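Local coordinates for sugar fermentation stimulation protein homolog (Pyrococcus furiosus, PDB 4DA2) that probably binds DNA, pairing an OB-fold domain with a PD-(D/E)xK nuclease-like domain that holds calcium ions, at residues F11-L16 and G24-K29; S134-E139 and G176-V181; K162-G167 and L202-E207. The protein carries 1 engineered substitution. All coordinates share one frame; numbering follows the deposited sequence.

Interaction 1 of 3, residues F11-L16 and G24-K29; sequences FPCIFL and GLVRIK
Leu25 accepts a hydrogen bond through its carbonyl from Leu16, N to O 2.9 Å, in an antiparallel strand pair. Leu16 CB lies 3.3 Å from the same Leu25 O, and its CD1 extends as far as the backbone N of Arg27, 3.8 Å away. An alanine at Leu16 would remove CG and both methyls and would probably open a gap beside CB of Arg27 and the peptide ahead of it. Val26 faces Phe15 in a non-hydrogen-bonded pair whose side chains cross at about a right angle, with Phe15 CD1 4.2 Å from Val26 CG1. A beta-branched valine suits this buried face, since CG1 also lies 3.9 Å from Cys13 SG while CG2 approaches Cys13 CB. A chi1 of 68° sets SG between its own backbone N and carbonyl carbon, where it meets CB and CG1 of Val26. Arg27 and Ile14 form the hydrogen-bonded pair, N to O 2.8 Å in both directions and in the carbonyl planes. Their side chains run side by side on the other face, where the aliphatic part of Arg27 brings CG to 4.1 Å from Ile14 CD1. Ile28 closes the contact, its CG1 3.6 Å from Cys13 CB. The two strands make a hairpin of the OB-fold domain; strand 52-57 borders 11-18, strand 31-36 borders 23-28, and Leu67 of strand 65-72 meets Cys13 and Phe15.

Interaction 2 of 3, residues S134-E139 and G176-V181; sequences SAVLRE and GALPNV
Arg138 reaches across to the backbone of Pro179 and Asn180 with both terminal nitrogens of its guanidinium. NH2 donates to Pro179 O at 2.8 Å in a nearly straight bond, 161° at the hydrogen. NH1 donates to Asn180 O at 3.0 Å in a more bent one, 137°. Both acceptors lie close to the guanidinium plane, where the N-H bonds point, although NH1 stands well above the carbonyl plane of Asn180. A weak third bond from NH1 also falls on Pro179 O, so this one carbonyl receives two donors. Asp72 gives NH2 a second, charged partner, and the guanidinium is thus held both by the 176-181 backbone and by a carboxylate. The side chain bends at chi3, and Leu178 CD1 meets it on both sides of that bend: it sits over one guanidinium face, offset toward the rim, and packs 3.7 Å from Arg138 CB. In the PD-(D/E)xK domain, strand 127-139, which carries the calcium ligands Glu131 and Thr132, runs parallel to strand 169-176; 176-181 begins at the last residue of that second strand and continues as the loop after it. Where the pairing ends, Gly176 CA directs its C-H at Ala135 O, 3.3 Å away. Deeper in, the branched tip of Leu178 suits the buried position, laying CD2 3.9 Å from Val136 CB, and compact Ala177 places CB 3.9 Å from Val136 CG1. Ile78 of strand 75-78 and Gln84 of helix 81-93 touch Ala177, while Leu43 touches Val136.

Interaction 3 of 3, residues K162-G167 and L202-E207; sequences KLARDG and LEAGVE
Ala164 presses its single methyl against the end of the neighbouring helix, CB 3.4 Å from Ala204 O and 3.9 Å from Val206 CG2. The CB atoms of Ala164 and Ala204 lie 4.3 Å apart, and with such small side chains on both helices the two backbones can come close. No hydrogen bond crosses here; the contact is one of van der Waals packing. Beside it, Arg165 runs extended from CG to NE, which brings NE to 4.0 Å from Ala204 CB. Its charged end continues past that methyl to a salt bridge with Glu200, one turn back on helix 192-204, so an electrostatic link accompanies the packing at the surface. Both helices finish in a Schellman motif, closed by a glycine of positive phi: Gly167 (72°) after helix 151-165 and Gly205 (112°) after helix 192-204. At Gly205 the backbone angles themselves call for glycine, since a CB would be jammed against Ala204 O. The Gly167 turn is tied back by its N to Ala164 O at 3.0 Å. Across the C-terminal end of the first helix, Lys162 NZ bridges to both carboxylate oxygens of Asp166, 3.0 Å from OD2, each oxygen using its syn lone pair. Further in, Ile161 touches Ala204 and Leu160 meets the buried side chain of Val206, a valine suited to that apolar setting. Beyond these turns the chain enters strands 169-176 and 207-215, which run parallel as neighbours in the sheet.

In the fold
Interaction 1 comes first along the chain and belongs to the six-stranded sheet of the OB-fold region; interactions 2 and 3 both fall in the PD-(D/E)xK domain, where their segments alternate in sequence. Strand 169-176 connects these two: it starts just after 162-167 and ends at 176-181. The centres of interactions 1 and 2 are about 22 Å apart. Those of interactions 2 and 3 are about 26 Å apart. Interactions 1 and 3, with centres about 43 Å apart, stand on opposite sides of the chain's centre. Interaction 2 touches strand 65-72 of the OB-side sheet, consistent with a place near the join of the two domains; its Ala135 side chain is about 11 Å from a calcium ion.

Interaction 1 of 3, residues F11-L16 and G24-K29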
loop_
_atom_site.group_PDB
_atom_site.type_symbol
_atom_site.label_atom_id
_atom_site.label_comp_id
_atom_site.label_asym_id
_atom_site.label_seq_id
_atom_site.Cartn_x
_atom_site.Cartn_y
_atom_site.Cartn_z
ATOM N N PHE A 11 10.644 -16.664 -1.721
ATOM C CA PHE A 11 11.403 -17.422 -0.714
ATOM C C PHE A 11 10.886 -17.179 0.706
ATOM O O PHE A 11 10.922 -16.046 1.176
ATOM C CB PHE A 11 12.906 -17.070 -0.780
ATOM C CG PHE A 11 13.546 -17.350 -2.117
ATOM C CD1 PHE A 11 13.460 -18.617 -2.700
ATOM C CD2 PHE A 11 14.259 -16.354 -2.783
ATOM C CE1 PHE A 11 14.056 -18.884 -3.936
ATOM C CE2 PHE A 11 14.857 -16.613 -4.023
ATOM C CZ PHE A 11 14.756 -17.879 -4.596
ATOM N N PRO A 12 10.407 -18.239 1.397
ATOM C CA PRO A 12 10.131 -18.062 2.826
ATOM C C PRO A 12 11.448 -17.753 3.544
ATOM O O PRO A 12 12.511 -18.210 3.112
ATOM C CB PRO A 12 9.578 -19.430 3.270
ATOM C CG PRO A 12 10.011 -20.388 2.217
ATOM C CD PRO A 12 10.149 -19.617 0.939
ATOM N N CYS A 13 11.373 -16.956 4.602
ATOM C CA CYS A 13 12.548 -16.570 5.368
ATOM C C CYS A 13 12.109 -16.338 6.803
ATOM O O CYS A 13 10.898 -16.251 7.083
ATOM C CB CYS A 13 13.190 -15.306 4.765
ATOM S SG CYS A 13 12.181 -13.802 4.938
ATOM N N ILE A 14 13.075 -16.292 7.719
ATOM C CA ILE A 14 12.808 -15.919 9.094
ATOM C C ILE A 14 13.268 -14.496 9.305
ATOM O O ILE A 14 14.433 -14.162 9.031
ATOM C CB ILE A 14 13.508 -16.868 10.125
ATOM C CG1 ILE A 14 13.114 -18.327 9.861
ATOM C CG2 ILE A 14 13.194 -16.403 11.576
ATOM C CD1 ILE A 14 14.001 -19.362 10.550
ATOM N N PHE A 15 12.364 -13.656 9.796
ATOM C CA PHE A 15 12.744 -12.294 10.120
ATOM C C PHE A 15 13.612 -12.281 11.367
ATOM O O PHE A 15 13.242 -12.855 12.391
ATOM C CB PHE A 15 11.525 -11.393 10.311
ATOM C CG PHE A 15 11.891 -9.960 10.508
ATOM C CD1 PHE A 15 12.288 -9.182 9.434
ATOM C CD2 PHE A 15 11.867 -9.384 11.783
ATOM C CE1 PHE A 15 12.679 -7.831 9.620
ATOM C CE2 PHE A 15 12.237 -8.050 11.965
ATOM C CZ PHE A 15 12.644 -7.271 10.889
ATOM N N LEU A 16 14.782 -11.647 11.272
ATOM C CA LEU A 16 15.697 -11.592 12.423
ATOM C C LEU A 16 15.607 -10.249 13.101
ATOM O O LEU A 16 15.248 -10.164 14.292
ATOM C CB LEU A 16 17.149 -11.888 11.979
ATOM C CG LEU A 16 17.306 -13.284 11.344
ATOM C CD1 LEU A 16 18.721 -13.510 10.813
ATOM C CD2 LEU A 16 16.906 -14.405 12.308
ATOM N N GLY A 24 16.323 -4.802 6.430
ATOM C CA GLY A 24 16.193 -5.806 7.494
ATOM C C GLY A 24 17.155 -6.953 7.275
ATOM O O GLY A 24 17.663 -7.136 6.165
ATOM N N LEU A 25 17.414 -7.716 8.332
ATOM C CA LEU A 25 18.128 -8.997 8.201
ATOM C C LEU A 25 17.151 -10.153 8.366
ATOM O O LEU A 25 16.314 -10.153 9.279
ATOM C CB LEU A 25 19.248 -9.101 9.247
ATOM C CG LEU A 25 20.350 -8.051 9.175
ATOM C CD1 LEU A 25 21.319 -8.169 10.335
ATOM C CD2 LEU A 25 21.094 -8.153 7.808
ATOM N N VAL A 26 17.276 -11.144 7.480
ATOM C CA VAL A 26 16.446 -12.333 7.479
ATOM C C VAL A 26 17.337 -13.571 7.321
ATOM O O VAL A 26 18.455 -13.481 6.801
ATOM C CB VAL A 26 15.385 -12.316 6.320
ATOM C CG1 VAL A 26 14.521 -11.042 6.403
ATOM C CG2 VAL A 26 16.039 -12.430 4.979
ATOM N N ARG A 27 16.821 -14.717 7.738
ATOM C CA ARG A 27 17.465 -15.990 7.495
ATOM C C ARG A 27 16.738 -16.687 6.354
ATOM O O ARG A 27 15.537 -16.888 6.415
ATOM C CB ARG A 27 17.457 -16.835 8.770
ATOM C CG ARG A 27 17.454 -18.346 8.587
ATOM C CD ARG A 27 18.775 -18.975 8.979
ATOM N NE ARG A 27 19.352 -18.393 10.191
ATOM C CZ ARG A 27 20.652 -18.146 10.332
ATOM N NH1 ARG A 27 21.477 -18.410 9.324
ATOM N NH2 ARG A 27 21.119 -17.589 11.442
ATOM N N ILE A 28 17.490 -17.028 5.320
ATOM C CA ILE A 28 17.032 -17.851 4.221
ATOM C C ILE A 28 17.933 -19.081 4.170
ATOM O O ILE A 28 19.088 -18.986 3.767
ATOM C CB ILE A 28 17.083 -17.113 2.864
ATOM C CG1 ILE A 28 16.194 -15.853 2.877
ATOM C CG2 ILE A 28 16.688 -18.061 1.760
ATOM C CD1 ILE A 28 16.491 -14.854 1.742
ATOM N N LYS A 29 17.395 -20.226 4.595
ATOM C CA LYS A 29 18.165 -21.470 4.678
ATOM C C LYS A 29 19.370 -21.282 5.611
ATOM O O LYS A 29 19.219 -20.875 6.763
ATOM C CB LYS A 29 18.614 -21.944 3.283
ATOM C CG LYS A 29 17.495 -22.138 2.261
ATOM C CD LYS A 29 16.839 -23.498 2.398
ATOM C CE LYS A 29 15.672 -23.661 1.436
ATOM N NZ LYS A 29 16.101 -23.768 0.015
#

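Interaction 2 of 3, residues S134-E139 and G176-V181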
loop_
_atom_site.group_PDB
_atom_site.type_symbol
_atom_site.label_atom_id
_atom_site.label_comp_id
_atom_site.label_asym_id
_atom_site.label_seq_id
_atom_site.Cartn_x
_atom_site.Cartn_y
_atom_site.Cartn_z
ATOM N N SER A 134 -0.349 2.445 1.898
ATOM C CA SER A 134 -0.348 1.126 2.524
ATOM C C SER A 134 -1.236 1.120 3.763
ATOM O O SER A 134 -1.103 1.990 4.637
ATOM C CB SER A 134 1.064 0.743 2.930
ATOM O OG SER A 134 1.077 -0.540 3.568
ATOM N N ALA A 135 -2.118 0.127 3.846
ATOM C CA ALA A 135 -2.947 -0.064 5.045
ATOM C C ALA A 135 -2.871 -1.488 5.546
ATOM O O ALA A 135 -3.743 -2.318 5.264
ATOM C CB ALA A 135 -4.408 0.339 4.769
ATOM N N VAL A 136 -1.800 -1.795 6.262
ATOM C CA VAL A 136 -1.559 -3.184 6.671
ATOM C C VAL A 136 -1.532 -3.344 8.201
ATOM O O VAL A 136 -1.015 -4.355 8.731
ATOM C CB VAL A 136 -0.321 -3.825 5.960
ATOM C CG1 VAL A 136 -0.604 -3.963 4.436
ATOM C CG2 VAL A 136 0.963 -3.017 6.210
ATOM N N LEU A 137 -2.085 -2.356 8.897
ATOM C CA LEU A 137 -2.283 -2.449 10.341
ATOM C C LEU A 137 -3.684 -2.995 10.600
ATOM O O LEU A 137 -4.666 -2.456 10.087
ATOM C CB LEU A 137 -2.096 -1.077 11.000
ATOM C CG LEU A 137 -2.301 -1.013 12.524
ATOM C CD1 LEU A 137 -1.213 -1.771 13.294
ATOM C CD2 LEU A 137 -2.436 0.412 13.026
ATOM N N ARG A 138 -3.778 -4.088 11.353
ATOM C CA ARG A 138 -5.051 -4.775 11.529
ATOM C C ARG A 138 -5.675 -4.481 12.869
ATOM O O ARG A 138 -5.005 -4.511 13.898
ATOM C CB ARG A 138 -4.867 -6.286 11.407
ATOM C CG ARG A 138 -6.110 -7.114 11.822
ATOM C CD ARG A 138 -5.784 -8.586 12.039
ATOM N NE ARG A 138 -5.107 -9.160 10.885
ATOM C CZ ARG A 138 -5.708 -9.555 9.763
ATOM N NH1 ARG A 138 -7.027 -9.441 9.633
ATOM N NH2 ARG A 138 -4.986 -10.048 8.765
ATOM N N GLU A 139 -6.966 -4.200 12.839
ATOM C CA GLU A 139 -7.797 -4.232 14.043
ATOM C C GLU A 139 -9.064 -4.993 13.690
ATOM O O GLU A 139 -9.987 -4.444 13.082
ATOM C CB GLU A 139 -8.137 -2.836 14.552
ATOM C CG GLU A 139 -8.995 -2.851 15.827
ATOM C CD GLU A 139 -9.669 -1.524 16.092
ATOM O OE1 GLU A 139 -8.965 -0.558 16.475
ATOM O OE2 GLU A 139 -10.908 -1.456 15.922
ATOM N N GLY A 176 -5.349 -2.249 1.421
ATOM C CA GLY A 176 -5.507 -3.137 2.583
ATOM C C GLY A 176 -4.976 -4.493 2.190
ATOM O O GLY A 176 -5.738 -5.469 2.008
ATOM N N ALA A 177 -3.653 -4.553 2.026
ATOM C CA ALA A 177 -2.958 -5.760 1.585
ATOM C C ALA A 177 -2.757 -6.798 2.696
ATOM O O ALA A 177 -1.656 -7.377 2.833
ATOM C CB ALA A 177 -1.600 -5.405 0.942
ATOM N N LEU A 178 -3.818 -7.019 3.482
ATOM C CA LEU A 178 -3.865 -8.042 4.532
ATOM C C LEU A 178 -4.953 -9.021 4.149
ATOM O O LEU A 178 -5.995 -8.596 3.670
ATOM C CB LEU A 178 -4.353 -7.411 5.857
ATOM C CG LEU A 178 -3.507 -6.411 6.633
ATOM C CD1 LEU A 178 -4.285 -5.922 7.811
ATOM C CD2 LEU A 178 -2.186 -7.002 7.086
ATOM N N PRO A 179 -4.746 -10.321 4.408
ATOM C CA PRO A 179 -5.870 -11.248 4.272
ATOM C C PRO A 179 -6.876 -10.991 5.404
ATOM O O PRO A 179 -6.541 -10.363 6.428
ATOM C CB PRO A 179 -5.211 -12.633 4.452
ATOM C CG PRO A 179 -4.017 -12.344 5.360
ATOM C CD PRO A 179 -3.523 -10.988 4.913
ATOM N N ASN A 180 -8.103 -11.454 5.195
ATOM C CA ASN A 180 -9.185 -11.418 6.200
ATOM C C ASN A 180 -9.460 -10.049 6.823
ATOM O O ASN A 180 -9.532 -9.899 8.036
ATOM C CB ASN A 180 -8.972 -12.484 7.292
ATOM C CG ASN A 180 -8.754 -13.860 6.708
ATOM O OD1 ASN A 180 -7.636 -14.201 6.320
ATOM N ND2 ASN A 180 -9.828 -14.640 6.585
ATOM N N VAL A 181 -9.598 -9.047 5.976
ATOM C CA VAL A 181 -10.134 -7.777 6.408
ATOM C C VAL A 181 -11.231 -7.448 5.418
ATOM O O VAL A 181 -11.160 -7.862 4.257
ATOM C CB VAL A 181 -9.058 -6.624 6.437
ATOM C CG1 VAL A 181 -8.106 -6.765 7.631
ATOM C CG2 VAL A 181 -8.309 -6.519 5.100
#

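Interaction 3 of 3, residues K162-G167 and L202-E207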
loop_
_atom_site.group_PDB
_atom_site.type_symbol
_atom_site.label_atom_id
_atom_site.label_comp_id
_atom_site.label_asym_id
_atom_site.label_seq_id
_atom_site.Cartn_x
_atom_site.Cartn_y
_atom_site.Cartn_z
ATOM N N LYS A 162 -6.538 20.471 -1.502
ATOM C CA LYS A 162 -6.422 21.690 -2.310
ATOM C C LYS A 162 -6.863 21.453 -3.771
ATOM O O LYS A 162 -7.577 22.269 -4.344
ATOM C CB LYS A 162 -5.000 22.239 -2.239
ATOM C CG LYS A 162 -4.636 23.286 -3.333
ATOM C CD LYS A 162 -5.252 24.657 -3.124
ATOM C CE LYS A 162 -4.460 25.715 -3.897
ATOM N NZ LYS A 162 -5.346 26.745 -4.481
ATOM N N LEU A 163 -6.444 20.332 -4.360
ATOM C CA LEU A 163 -6.928 19.940 -5.693
ATOM C C LEU A 163 -8.483 19.936 -5.746
ATOM O O LEU A 163 -9.085 20.580 -6.617
ATOM C CB LEU A 163 -6.390 18.558 -6.057
ATOM C CG LEU A 163 -4.918 18.485 -6.474
ATOM C CD1 LEU A 163 -4.528 17.032 -6.586
ATOM C CD2 LEU A 163 -4.750 19.165 -7.812
ATOM N N ALA A 164 -9.124 19.248 -4.790
ATOM C CA ALA A 164 -10.591 19.132 -4.770
ATOM C C ALA A 164 -11.283 20.486 -4.628
ATOM O O ALA A 164 -12.319 20.713 -5.240
ATOM C CB ALA A 164 -11.052 18.199 -3.673
ATOM N N ARG A 165 -10.713 21.364 -3.802
ATOM C CA ARG A 165 -11.267 22.724 -3.618
ATOM C C ARG A 165 -11.072 23.602 -4.844
ATOM O O ARG A 165 -11.885 24.491 -5.118
ATOM C CB ARG A 165 -10.678 23.397 -2.392
ATOM C CG ARG A 165 -11.322 22.906 -1.113
ATOM C CD ARG A 165 -10.605 23.417 0.125
ATOM N NE ARG A 165 -11.207 22.828 1.318
ATOM C CZ ARG A 165 -10.631 22.797 2.517
ATOM N NH1 ARG A 165 -9.432 23.343 2.711
ATOM N NH2 ARG A 165 -11.256 22.219 3.530
ATOM N N ASP A 166 -10.006 23.335 -5.589
ATOM C CA ASP A 166 -9.797 23.975 -6.877
ATOM C C ASP A 166 -10.669 23.343 -7.959
ATOM O O ASP A 166 -10.571 23.707 -9.127
ATOM C CB ASP A 166 -8.328 23.910 -7.280
ATOM C CG ASP A 166 -7.460 24.865 -6.492
ATOM O OD1 ASP A 166 -7.989 25.677 -5.707
ATOM O OD2 ASP A 166 -6.234 24.799 -6.649
ATOM N N GLY A 167 -11.506 22.389 -7.563
ATOM C CA GLY A 167 -12.394 21.675 -8.490
ATOM C C GLY A 167 -11.706 20.686 -9.413
ATOM O O GLY A 167 -12.202 20.409 -10.507
ATOM N N LEU A 202 -12.850 14.153 2.656
ATOM C CA LEU A 202 -14.201 13.699 2.292
ATOM C C LEU A 202 -15.113 14.889 2.014
ATOM O O LEU A 202 -15.772 14.960 0.979
ATOM C CB LEU A 202 -14.803 12.852 3.408
ATOM C CG LEU A 202 -14.713 11.328 3.373
ATOM C CD1 LEU A 202 -15.593 10.766 4.504
ATOM C CD2 LEU A 202 -15.116 10.783 2.014
ATOM N N GLU A 203 -15.109 15.849 2.936
ATOM C CA GLU A 203 -15.925 17.051 2.808
ATOM C C GLU A 203 -15.560 17.915 1.619
ATOM O O GLU A 203 -16.441 18.512 0.999
ATOM C CB GLU A 203 -15.860 17.877 4.097
ATOM C CG GLU A 203 -16.528 17.194 5.275
ATOM C CD GLU A 203 -16.414 18.014 6.548
ATOM O OE1 GLU A 203 -16.072 19.215 6.466
ATOM O OE2 GLU A 203 -16.665 17.453 7.625
ATOM N N ALA A 204 -14.272 17.939 1.263
ATOM C CA ALA A 204 -13.763 18.783 0.203
ATOM C C ALA A 204 -14.017 18.215 -1.189
ATOM O O ALA A 204 -13.949 18.952 -2.168
ATOM C CB ALA A 204 -12.250 19.077 0.390
ATOM N N GLY A 205 -14.316 16.915 -1.274
ATOM C CA GLY A 205 -14.540 16.267 -2.569
ATOM C C GLY A 205 -13.473 15.252 -2.960
ATOM O O GLY A 205 -13.517 14.713 -4.076
ATOM N N VAL A 206 -12.496 15.002 -2.079
ATOM C CA VAL A 206 -11.494 13.955 -2.382
ATOM C C VAL A 206 -12.177 12.593 -2.262
ATOM O O VAL A 206 -12.791 12.281 -1.231
ATOM C CB VAL A 206 -10.272 13.972 -1.433
ATOM C CG1 VAL A 206 -9.276 12.813 -1.794
ATOM C CG2 VAL A 206 -9.586 15.344 -1.428
ATOM N N GLU A 207 -12.084 11.785 -3.318
ATOM C CA GLU A 207 -12.717 10.448 -3.275
ATOM C C GLU A 207 -11.823 9.512 -2.468
ATOM O O GLU A 207 -10.581 9.527 -2.612
ATOM C CB GLU A 207 -12.951 9.906 -4.677
ATOM C CG GLU A 207 -13.888 10.803 -5.506
ATOM C CD GLU A 207 -15.360 10.737 -5.078
ATOM O OE1 GLU A 207 -15.821 9.644 -4.701
ATOM O OE2 GLU A 207 -16.066 11.778 -5.130
#